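PDB 6E6N: pheromone from Euplotes raikovi Er-13 from Euplotes raikovi, which probably acts as a diffusible mating signal, a small three-helix pheromone by which cells of this ciliate distinguish their own mating type from others. Local coordinates for residues A[29-32]-A[33-37]. Sequence-based numbering, arbitrary orientation. Where two conformers were deposited one is given.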
ATOM      1  N   GLY A  29      -5.093   3.748  -0.504  1.00 16.02           N
ATOM      2  CA  GLY A  29      -4.979   3.199  -1.893  1.00 17.24           C
ATOM      3  C   GLY A  29      -4.237   1.887  -1.954  1.00 17.35           C
ATOM      4  O   GLY A  29      -4.615   0.969  -2.691  1.00 17.93           O
ATOM      5  N   CYS A  30      -3.171   1.814  -1.170  1.00 14.24           N
ATOM      6  CA  CYS A  30      -2.403   0.614  -1.137  1.00 15.15           C
ATOM      7  C   CYS A  30      -3.202  -0.560  -0.588  1.00 15.10           C
ATOM      8  O   CYS A  30      -3.201  -1.646  -1.171  1.00 16.12           O
ATOM      9  CB  CYS A  30      -1.144   0.850  -0.338  1.00 13.37           C
ATOM     10  SG  CYS A  30       0.061  -0.540  -0.228  1.00 15.15           S
ATOM     11  N   LEU A  31      -3.930  -0.325   0.515  1.00 15.60           N
ATOM     12  CA  LEU A  31      -4.770  -1.367   1.099  1.00 16.22           C
ATOM     13  C   LEU A  31      -5.884  -1.841   0.159  1.00 17.74           C
ATOM     14  O   LEU A  31      -6.069  -3.048  -0.041  1.00 19.62           O
ATOM     15  CB  LEU A  31      -5.331  -0.860   2.409  1.00 17.11           C
ATOM     16  CG  LEU A  31      -4.316  -0.671   3.575  1.00 16.39           C
ATOM     17  CD1 LEU A  31      -5.016   0.072   4.706  1.00 19.17           C
ATOM     18  CD2 LEU A  31      -3.756  -2.026   4.022  1.00 18.67           C
ATOM     19  N   MET A  32      -6.568  -0.879  -0.464  1.00 17.83           N
ATOM     20  CA  MET A  32      -7.618  -1.175  -1.457  0.50 20.19           C
ATOM     21  C   MET A  32      -7.013  -2.047  -2.569  1.00 19.86           C
ATOM     22  O   MET A  32      -7.562  -3.036  -2.973  1.00 23.67           O
ATOM     23  CB  MET A  32      -8.186   0.114  -2.064  0.50 21.90           C
ATOM     24  CG  MET A  32      -8.811   1.127  -1.114  0.50 24.33           C
ATOM     25  SD  MET A  32     -10.509   0.751  -0.758  0.50 26.79           S
ATOM     26  CE  MET A  32     -10.922  -0.357  -2.078  0.50 29.47           C
ATOM     27  N   TYR A  33      -5.837  -1.651  -3.055  1.00 18.03           N
ATOM     28  CA  TYR A  33      -5.165  -2.396  -4.116  1.00 17.94           C
ATOM     29  C   TYR A  33      -4.866  -3.805  -3.720  1.00 17.74           C
ATOM     30  O   TYR A  33      -5.186  -4.744  -4.478  1.00 19.31           O
ATOM     31  CB  TYR A  33      -3.907  -1.685  -4.583  1.00 16.25           C
ATOM     32  CG  TYR A  33      -3.262  -2.416  -5.772  1.00 16.46           C
ATOM     33  CD1 TYR A  33      -3.749  -2.231  -7.042  1.00 16.66           C
ATOM     34  CD2 TYR A  33      -2.282  -3.360  -5.584  1.00 16.28           C
ATOM     35  CE1 TYR A  33      -3.257  -2.955  -8.128  1.00 17.44           C
ATOM     36  CE2 TYR A  33      -1.756  -4.078  -6.679  1.00 17.77           C
ATOM     37  CZ  TYR A  33      -2.262  -3.848  -7.956  1.00 17.52           C
ATOM     38  OH  TYR A  33      -1.789  -4.562  -9.027  1.00 19.50           O
ATOM     39  N   ILE A  34      -4.217  -4.006  -2.576  1.00 17.58           N
ATOM     40  CA  ILE A  34      -3.824  -5.377  -2.204  1.00 18.74           C
ATOM     41  C   ILE A  34      -5.010  -6.262  -1.851  1.00 20.79           C
ATOM     42  O   ILE A  34      -5.005  -7.455  -2.104  1.00 23.13           O
ATOM     43  CB  ILE A  34      -2.736  -5.457  -1.109  1.00 18.76           C
ATOM     44  CG1 ILE A  34      -3.262  -4.982   0.260  1.00 18.95           C
ATOM     45  CG2 ILE A  34      -1.496  -4.735  -1.556  1.00 19.15           C
ATOM     46  CD1 ILE A  34      -2.281  -5.231   1.410  1.00 18.09           C
ATOM     47  N   TRP A  35      -6.065  -5.668  -1.325  1.00 22.20           N
ATOM     48  CA  TRP A  35      -7.240  -6.438  -0.996  1.00 23.59           C
ATOM     49  C   TRP A  35      -7.982  -6.859  -2.232  1.00 25.86           C
ATOM     50  O   TRP A  35      -8.580  -7.920  -2.225  1.00 28.19           O
ATOM     51  CB  TRP A  35      -8.127  -5.629  -0.093  1.00 23.24           C
ATOM     52  CG  TRP A  35      -7.542  -5.450   1.294  1.00 23.52           C
ATOM     53  CD1 TRP A  35      -6.569  -6.172   1.873  1.00 24.39           C
ATOM     54  CD2 TRP A  35      -7.944  -4.468   2.233  1.00 23.98           C
ATOM     55  NE1 TRP A  35      -6.329  -5.696   3.161  1.00 25.05           N
ATOM     56  CE2 TRP A  35      -7.187  -4.670   3.404  1.00 23.77           C
ATOM     57  CE3 TRP A  35      -8.924  -3.465   2.217  1.00 24.95           C
ATOM     58  CZ2 TRP A  35      -7.329  -3.883   4.528  1.00 24.66           C
ATOM     59  CZ3 TRP A  35      -9.081  -2.674   3.372  1.00 26.98           C
ATOM     60  CH2 TRP A  35      -8.268  -2.899   4.497  1.00 25.65           C
ATOM     61  N   ASN A  36      -7.934  -6.048  -3.316  1.00 25.40           N
ATOM     62  CA  ASN A  36      -8.685  -6.332  -4.537  1.00 28.04           C
ATOM     63  C   ASN A  36      -7.889  -7.136  -5.536  1.00 28.59           C
ATOM     64  O   ASN A  36      -8.415  -7.941  -6.287  1.00 33.34           O
ATOM     65  CB  ASN A  36      -9.187  -5.047  -5.202  1.00 30.16           C
ATOM     66  CG  ASN A  36     -10.267  -5.317  -6.252  1.00 39.08           C
ATOM     67  OD1 ASN A  36     -11.100  -6.234  -6.097  1.00 45.27           O
ATOM     68  ND2 ASN A  36     -10.238  -4.561  -7.352  1.00 44.27           N
ATOM     69  N   ASN A  37      -6.606  -6.898  -5.601  1.00 25.57           N
ATOM     70  CA  ASN A  37      -5.771  -7.416  -6.667  1.00 26.18           C
ATOM     71  C   ASN A  37      -4.700  -8.435  -6.256  1.00 28.23           C
ATOM     72  O   ASN A  37      -3.984  -8.940  -7.108  1.00 33.98           O
ATOM     73  CB  ASN A  37      -5.133  -6.236  -7.426  1.00 24.21           C
ATOM     74  CG  ASN A  37      -6.185  -5.342  -8.062  1.00 24.73           C
ATOM     75  OD1 ASN A  37      -6.885  -5.740  -9.001  1.00 27.76           O
ATOM     76  ND2 ASN A  37      -6.400  -4.191  -7.469  1.00 23.32           N
TER
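Four consecutive i to i+4 backbone bonds join residues 29-32 to 33-36 as successive turns of one alpha helix, from Tyr-33 N to Gly-29 O at 2.9 Å to the longer, more bent Asn-36 N to Met-32 O, with an N-H...O angle of 140°. Among the side chains, Leu-31 and Trp-35, one turn apart, run alongside each other. Leu-31 CB sits 4.1 Å from the centroid of the Trp-35 six-membered ring and only 7° off its normal, a CH-pi contact over the face. Chi1 of -70° brings the Trp-35 indole back beside the preceding turn, where one face of it lies over Leu-31 O, 3.0 Å from the ring plane and offset toward the rim, while that oxygen accepts from Trp-35 N. The leucine branch extends the apolar surface: CD2 reaches Trp-35 CZ2 at 4.1 Å and, on another flank, Ile-34 CD1 at 4.4 Å. Near the C-terminal end, Tyr-33 O takes both Asn-37 N and Asn-37 ND2; Asn-37 ND2 reaches a lone pair of Tyr-33 O in the carbonyl plane at 3.3 Å, a bent bond with the carbonyl oxygen tilted out of the side-chain amide plane, while Asn-37 CB lies over one face of the Tyr-33 ring, near its margin. Helix 24-37 is fastened to helix 13-20 by the Cys-30 to Cys-16 disulfide, beside which Leu-31 and Ile-34 also pack on Cys-16; Glu-13 accepts a hydrogen bond from Trp-35 NE1, and Cys-30 and Tyr-33 touch Ala-7 of helix 2-8, so this helix packs against both others in the disulfide-linked three-helix fold of the family.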